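Ribokinase (Thermotoga maritima, PDB 1VM7) probably catalyses the ATP- and magnesium-dependent phosphorylation of D-ribose at O-5 to give D-ribose 5-phosphate, as a homodimeric sugar kinase of the PfkB family. Local coordinates at residues V31-F34 against G38-Q41; Q57-A62 against G293-I298; F107-V110 against N116-I119. One frame throughout, in Å; residues are numbered along the deposited sequence.

Contacts 1 and 3 belong to the small four-stranded lid sheet, and contact 2 to the large domain, where it is buried near the centre of the chain. The two lid contacts touch each other: V31 N lies 2.9 Å from V110 O, a probable hydrogen bond, and F34 packs on E109 and R117. Both are partly buried and both reach the second subunit. Contact 2 stands apart, its nearest atoms about 17 Å from contact 1 and about 9 Å from contact 3. Chemistry follows place: contact 1 is side-chain polar bonding round an imidazole, contact 3 combines strand pairing with a salt bridge, and contact 2 is mainly apolar, with no hydrogen bond across it.

Contact 1: V31-F34 against G38-Q41; sequences VDHF and GETQ
The amide oxygen of Q41 sits over the face of the H33 ring, near its centre, with OE1 3.2 Å from CE1 of H33. This closes the turn between strands 24-30 and 40-51 of the lid sheet, the β-clasp through which ribokinase subunits pair; T40 and Q41 run parallel to a strand of the second subunit. Below that oxygen the imidazole is held at both nitrogens. H33 NE2 gives a nearly straight hydrogen bond of 2.7 Å to E39 OE2, using the syn lone pair of a carboxylate turned only 15° from the ring plane. On the other side H33 ND1 donates to D32 OD2 at 2.6 Å, meeting its anti lone pair within the ring plane. With two acidic acceptors fixing its rotation and a carbonyl oxygen over one face, the ring is likely to favour the doubly protonated, positive form. E39 reaches in on a fully extended chain (chi1 180°, chi2 -177°), and its OE1 also forms a salt bridge with K36. The Q41 amide is pinned as well. Its NE2 donates to H33 O at 2.8 Å, in the plane of the amide, and also bonds T35 OG1. OE1 accepts weak bonds from the backbone nitrogens of D32 and H33, and a water bridges the first of these pairs, accepting from D32 N at 2.9 Å and donating to Q41 OE1 at 3.1 Å. V31 packs beneath the amide, its CB 3.7 Å from Q41 NE2.

Contact 2: Q57-A62 against G293-I298; sequences QAVTVA and GAQSSI
I298 lays its CD1 across V59 and T60 of helix 53-65, meeting V59 CG1 at 3.6 Å and T60 OG1 at 3.3 Å. The contact joins this helix, whose first turn carries predicted substrate-binding residues up to N56, to the short 3-10 turn 295-297 in the loop predicted to bind potassium through G293 and S297, in the large domain of a PfkB-family kinase. The methyl gets there because the I298 side chain runs on extended past CG1 (chi2 169°), crossing V59 at about a right angle. Its other branch lies alongside the helix backbone, with CG2 3.9 Å from T60 CA. T60 OG1 meets this hydrocarbon without losing its polar partner, since it bonds back to N56 O one turn earlier in the helix. V259 of helix 256-269 touches both T60 and I298, and L91 packs on V59. The second branch of V59 serves Q295: CG2 stands 3.6 Å from Q295 OE1 and packs against the amide as a whole, again with the side chains roughly perpendicular. That amide has its own partner in N56, whose OD1 accepts from Q295 NE2, so the loop probably helps to position a predicted substrate-binding residue. Across the two segments themselves there is no hydrogen bond. The turn keeps its shape from within: A294 O takes two donors from one residue, S297 N at 3.0 Å and S297 OG at 2.6 Å, the hydroxyl approaching in the carbonyl plane.

Contact 3: F107-V110 against N116-I119; sequences FIEV and NRII
The β hairpin of strands 105-110 and 116-121 supplies two neighbouring strands of the lid sheet, 116-121 being outermost within this chain and continued by a strand of the second subunit. F107 pairs with I119 and E109 with R117 as antiparallel hydrogen-bonded pairs. F107 N donates to I119 O at 2.7 Å, almost straight, and I119 N returns a bond to F107 O. E109 N to R117 O is 2.9 Å, and R117 N closes that ring on E109 O. On the same face of the sheet as F107 and I119, the E109 and R117 side chains lie side by side in a salt bridge. With CG between the backbone N and the carbonyl carbon (chi1 61°), R117 runs extended to NE alongside the extended E109. NE at 3.1 Å and NH2 at 3.0 Å both hold E109 OE1, side-on, from above one face of a carboxylate turned 77° from the guanidinium. T35 bonds both partners, OG1 to E109 OE2 and O to R117 NH2, while R117 of the second subunit comes close, like charge to like. With R117 cut back to an alanine, E109 OE1 would probably be left without its two arginine donors, and T35 O without the guanidinium. On the opposite face, towards D26 of the predicted substrate site, I108 CG1 lies 4.0 Å from I118 CG1, and I108 CG2 is 3.9 Å from N116 CB.

Contact 1: V31-F34 against G38-Q41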
loop_
_atom_site.group_PDB
_atom_site.type_symbol
_atom_site.label_atom_id
_atom_site.label_comp_id
_atom_site.label_asym_id
_atom_site.label_seq_id
_atom_site.Cartn_x
_atom_site.Cartn_y
_atom_site.Cartn_z
ATOM N N VAL A 31 5.293 7.167 8.807
ATOM C CA VAL A 31 4.393 8.235 9.263
ATOM C C VAL A 31 4.851 8.796 10.596
ATOM O O VAL A 31 5.630 8.183 11.319
ATOM C CB VAL A 31 2.911 7.768 9.396
ATOM C CG1 VAL A 31 2.331 7.450 8.056
ATOM C CG2 VAL A 31 2.781 6.564 10.336
ATOM N N ASP A 32 4.356 9.978 10.928
ATOM C CA ASP A 32 4.672 10.593 12.215
ATOM C C ASP A 32 4.067 9.777 13.366
ATOM O O ASP A 32 4.730 9.405 14.329
ATOM C CB ASP A 32 4.139 12.016 12.252
ATOM C CG ASP A 32 4.315 12.663 13.590
ATOM O OD1 ASP A 32 5.454 13.052 13.924
ATOM O OD2 ASP A 32 3.303 12.753 14.322
ATOM N N HIS A 33 2.794 9.478 13.231
ATOM C CA HIS A 33 2.060 8.800 14.280
ATOM C C HIS A 33 1.154 7.818 13.572
ATOM O O HIS A 33 0.916 7.943 12.348
ATOM C CB HIS A 33 1.263 9.831 15.116
ATOM C CG HIS A 33 0.403 10.735 14.284
ATOM N ND1 HIS A 33 0.840 11.953 13.810
ATOM C CD2 HIS A 33 -0.848 10.566 13.795
ATOM C CE1 HIS A 33 -0.109 12.501 13.070
ATOM N NE2 HIS A 33 -1.150 11.680 13.051
ATOM N N PHE A 34 0.686 6.818 14.298
ATOM C CA PHE A 34 -0.246 5.890 13.704
ATOM C C PHE A 34 -1.493 6.662 13.290
ATOM O O PHE A 34 -2.090 7.389 14.093
ATOM C CB PHE A 34 -0.596 4.746 14.662
ATOM C CG PHE A 34 0.482 3.688 14.761
ATOM C CD1 PHE A 34 0.844 2.951 13.653
ATOM C CD2 PHE A 34 1.126 3.436 15.974
ATOM C CE1 PHE A 34 1.832 1.988 13.731
ATOM C CE2 PHE A 34 2.093 2.471 16.063
ATOM C CZ PHE A 34 2.453 1.745 14.932
ATOM N N GLY A 38 -10.603 7.845 10.707
ATOM C CA GLY A 38 -11.131 9.133 10.217
ATOM C C GLY A 38 -10.048 10.128 9.830
ATOM O O GLY A 38 -10.330 11.189 9.293
ATOM N N GLU A 39 -8.794 9.795 10.095
ATOM C CA GLU A 39 -7.696 10.695 9.810
ATOM C C GLU A 39 -7.134 10.412 8.425
ATOM O O GLU A 39 -7.047 9.261 8.014
ATOM C CB GLU A 39 -6.587 10.548 10.849
ATOM C CG GLU A 39 -5.393 11.482 10.590
ATOM C CD GLU A 39 -4.241 11.299 11.558
ATOM O OE1 GLU A 39 -4.292 10.367 12.425
ATOM O OE2 GLU A 39 -3.279 12.098 11.418
ATOM N N THR A 40 -6.762 11.477 7.719
ATOM C CA THR A 40 -5.963 11.405 6.508
ATOM C C THR A 40 -4.577 11.913 6.891
ATOM O O THR A 40 -4.433 13.024 7.390
ATOM C CB THR A 40 -6.550 12.278 5.355
ATOM O OG1 THR A 40 -7.842 11.786 4.982
ATOM C CG2 THR A 40 -5.646 12.265 4.088
ATOM N N GLN A 41 -3.553 11.109 6.680
ATOM C CA GLN A 41 -2.194 11.504 7.047
ATOM C C GLN A 41 -1.271 11.296 5.865
ATOM O O GLN A 41 -1.355 10.279 5.192
ATOM C CB GLN A 41 -1.693 10.654 8.225
ATOM C CG GLN A 41 -0.316 11.124 8.747
ATOM C CD GLN A 41 0.200 10.366 9.949
ATOM O OE1 GLN A 41 1.133 10.831 10.621
ATOM N NE2 GLN A 41 -0.370 9.198 10.217
HETATM O O HOH W 1 3.460 11.746 8.758
#

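Contact 2: Q57-A62 against G293-I298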
loop_
_atom_site.group_PDB
_atom_site.type_symbol
_atom_site.label_atom_id
_atom_site.label_comp_id
_atom_site.label_asym_id
_atom_site.label_seq_id
_atom_site.Cartn_x
_atom_site.Cartn_y
_atom_site.Cartn_z
ATOM N N GLN A 57 14.000 -17.116 1.567
ATOM C CA GLN A 57 14.767 -18.353 1.629
ATOM C C GLN A 57 15.340 -18.764 0.282
ATOM O O GLN A 57 16.480 -19.202 0.195
ATOM C CB GLN A 57 13.909 -19.443 2.259
ATOM C CG GLN A 57 13.653 -19.141 3.710
ATOM C CD GLN A 57 12.712 -20.086 4.378
ATOM O OE1 GLN A 57 12.435 -21.167 3.872
ATOM N NE2 GLN A 57 12.203 -19.685 5.527
ATOM N N ALA A 58 14.558 -18.641 -0.776
ATOM C CA ALA A 58 15.059 -18.924 -2.125
ATOM C C ALA A 58 16.230 -18.007 -2.486
ATOM O O ALA A 58 17.250 -18.447 -3.031
ATOM C CB ALA A 58 13.984 -18.757 -3.108
ATOM N N VAL A 59 16.073 -16.726 -2.209
ATOM C CA VAL A 59 17.134 -15.738 -2.487
ATOM C C VAL A 59 18.387 -16.055 -1.659
ATOM O O VAL A 59 19.519 -15.855 -2.121
ATOM C CB VAL A 59 16.645 -14.294 -2.208
ATOM C CG1 VAL A 59 17.805 -13.273 -2.276
ATOM C CG2 VAL A 59 15.576 -13.900 -3.171
ATOM N N THR A 60 18.175 -16.550 -0.435
ATOM C CA THR A 60 19.278 -16.999 0.383
ATOM C C THR A 60 19.972 -18.193 -0.285
ATOM O O THR A 60 21.189 -18.199 -0.426
ATOM C CB THR A 60 18.827 -17.302 1.857
ATOM O OG1 THR A 60 18.260 -16.114 2.443
ATOM C CG2 THR A 60 19.968 -17.733 2.673
ATOM N N VAL A 61 19.190 -19.180 -0.700
ATOM C CA VAL A 61 19.729 -20.361 -1.328
ATOM C C VAL A 61 20.565 -19.983 -2.550
ATOM O O VAL A 61 21.726 -20.400 -2.641
ATOM C CB VAL A 61 18.598 -21.348 -1.667
ATOM C CG1 VAL A 61 19.096 -22.417 -2.626
ATOM C CG2 VAL A 61 18.018 -21.973 -0.343
ATOM N N ALA A 62 19.995 -19.149 -3.424
ATOM C CA ALA A 62 20.630 -18.719 -4.653
ATOM C C ALA A 62 21.917 -17.977 -4.365
ATOM O O ALA A 62 22.969 -18.302 -4.922
ATOM C CB ALA A 62 19.665 -17.841 -5.489
ATOM N N GLY A 293 17.130 -4.583 6.646
ATOM C CA GLY A 293 16.309 -5.126 5.599
ATOM C C GLY A 293 16.204 -6.618 5.619
ATOM O O GLY A 293 16.862 -7.294 6.410
ATOM N N ALA A 294 15.339 -7.105 4.732
ATOM C CA ALA A 294 15.108 -8.507 4.550
ATOM C C ALA A 294 16.121 -9.038 3.536
ATOM O O ALA A 294 17.222 -9.437 3.907
ATOM C CB ALA A 294 13.639 -8.767 4.100
ATOM N N GLN A 295 15.770 -9.032 2.259
ATOM C CA GLN A 295 16.638 -9.649 1.249
ATOM C C GLN A 295 17.919 -8.877 1.057
ATOM O O GLN A 295 18.979 -9.444 0.719
ATOM C CB GLN A 295 15.921 -9.823 -0.087
ATOM C CG GLN A 295 14.749 -10.792 0.028
ATOM C CD GLN A 295 14.025 -10.987 -1.252
ATOM O OE1 GLN A 295 14.492 -10.549 -2.317
ATOM N NE2 GLN A 295 12.854 -11.664 -1.188
ATOM N N SER A 296 17.849 -7.584 1.295
ATOM C CA SER A 296 19.052 -6.789 1.253
ATOM C C SER A 296 20.092 -7.196 2.331
ATOM O O SER A 296 21.246 -6.871 2.180
ATOM C CB SER A 296 18.721 -5.290 1.357
ATOM O OG SER A 296 18.303 -4.957 2.663
ATOM N N SER A 297 19.698 -7.898 3.393
ATOM C CA SER A 297 20.656 -8.317 4.424
ATOM C C SER A 297 21.380 -9.633 4.129
ATOM O O SER A 297 22.239 -10.042 4.901
ATOM C CB SER A 297 19.955 -8.501 5.773
ATOM O OG SER A 297 19.122 -9.658 5.687
ATOM N N ILE A 298 20.938 -10.345 3.102
ATOM C CA ILE A 298 21.400 -11.702 2.854
ATOM C C ILE A 298 22.866 -11.650 2.434
ATOM O O ILE A 298 23.199 -10.992 1.461
ATOM C CB ILE A 298 20.548 -12.392 1.771
ATOM C CG1 ILE A 298 19.127 -12.567 2.302
ATOM C CG2 ILE A 298 21.166 -13.737 1.399
ATOM C CD1 ILE A 298 18.057 -12.984 1.298
#

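Contact 3: F107-V110 against N116-I119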
loop_
_atom_site.group_PDB
_atom_site.type_symbol
_atom_site.label_atom_id
_atom_site.label_comp_id
_atom_site.label_asym_id
_atom_site.label_seq_id
_atom_site.Cartn_x
_atom_site.Cartn_y
_atom_site.Cartn_z
ATOM N N PHE A 107 1.188 -4.065 3.732
ATOM C CA PHE A 107 1.198 -2.614 3.923
ATOM C C PHE A 107 1.568 -2.336 5.365
ATOM O O PHE A 107 0.780 -2.617 6.284
ATOM C CB PHE A 107 -0.165 -2.037 3.634
ATOM C CG PHE A 107 -0.625 -2.295 2.247
ATOM C CD1 PHE A 107 -1.323 -3.457 1.939
ATOM C CD2 PHE A 107 -0.346 -1.403 1.236
ATOM C CE1 PHE A 107 -1.756 -3.690 0.650
ATOM C CE2 PHE A 107 -0.808 -1.638 -0.064
ATOM C CZ PHE A 107 -1.499 -2.774 -0.348
ATOM N N ILE A 108 2.771 -1.804 5.545
ATOM C CA ILE A 108 3.396 -1.710 6.845
ATOM C C ILE A 108 3.464 -0.238 7.213
ATOM O O ILE A 108 4.175 0.543 6.585
ATOM C CB ILE A 108 4.826 -2.325 6.854
ATOM C CG1 ILE A 108 4.819 -3.773 6.351
ATOM C CG2 ILE A 108 5.455 -2.212 8.283
ATOM C CD1 ILE A 108 6.170 -4.305 5.916
ATOM N N GLU A 109 2.701 0.151 8.224
ATOM C CA GLU A 109 2.707 1.545 8.701
ATOM C C GLU A 109 3.631 1.615 9.881
ATOM O O GLU A 109 3.410 0.912 10.834
ATOM C CB GLU A 109 1.288 1.989 9.064
ATOM C CG GLU A 109 1.167 3.416 9.589
ATOM C CD GLU A 109 -0.292 3.867 9.831
ATOM O OE1 GLU A 109 -1.250 3.085 9.593
ATOM O OE2 GLU A 109 -0.469 5.028 10.247
ATOM N N VAL A 110 4.693 2.435 9.786
ATOM C CA VAL A 110 5.702 2.588 10.815
ATOM C C VAL A 110 5.720 4.030 11.323
ATOM O O VAL A 110 5.922 4.963 10.547
ATOM C CB VAL A 110 7.153 2.275 10.302
ATOM C CG1 VAL A 110 8.054 2.043 11.460
ATOM C CG2 VAL A 110 7.196 1.062 9.459
ATOM N N ASN A 116 5.291 -0.537 14.416
ATOM C CA ASN A 116 4.582 -0.729 13.161
ATOM C C ASN A 116 3.290 -1.531 13.345
ATOM O O ASN A 116 3.033 -2.114 14.410
ATOM C CB ASN A 116 5.520 -1.389 12.114
ATOM C CG ASN A 116 5.706 -2.900 12.338
ATOM O OD1 ASN A 116 4.748 -3.636 12.624
ATOM N ND2 ASN A 116 6.943 -3.369 12.182
ATOM N N ARG A 117 2.482 -1.524 12.289
ATOM C CA ARG A 117 1.362 -2.469 12.138
ATOM C C ARG A 117 1.220 -2.749 10.662
ATOM O O ARG A 117 1.730 -1.985 9.845
ATOM C CB ARG A 117 0.051 -1.896 12.692
ATOM C CG ARG A 117 -0.385 -0.629 11.987
ATOM C CD ARG A 117 -1.639 -0.093 12.571
ATOM N NE ARG A 117 -1.974 1.199 12.005
ATOM C CZ ARG A 117 -2.608 2.153 12.676
ATOM N NH1 ARG A 117 -2.960 1.971 13.953
ATOM N NH2 ARG A 117 -2.836 3.323 12.095
ATOM N N ILE A 118 0.543 -3.845 10.341
ATOM C CA ILE A 118 0.648 -4.467 9.024
ATOM C C ILE A 118 -0.717 -4.985 8.565
ATOM O O ILE A 118 -1.414 -5.711 9.305
ATOM C CB ILE A 118 1.657 -5.648 9.072
ATOM C CG1 ILE A 118 3.006 -5.212 9.642
ATOM C CG2 ILE A 118 1.878 -6.241 7.744
ATOM C CD1 ILE A 118 4.111 -6.310 9.507
ATOM N N ILE A 119 -1.096 -4.586 7.348
ATOM C CA ILE A 119 -2.187 -5.217 6.631
ATOM C C ILE A 119 -1.590 -6.076 5.519
ATOM O O ILE A 119 -0.824 -5.571 4.697
ATOM C CB ILE A 119 -3.113 -4.195 6.016
ATOM C CG1 ILE A 119 -3.868 -3.414 7.116
ATOM C CG2 ILE A 119 -4.123 -4.894 5.130
ATOM C CD1 ILE A 119 -4.409 -2.067 6.621
#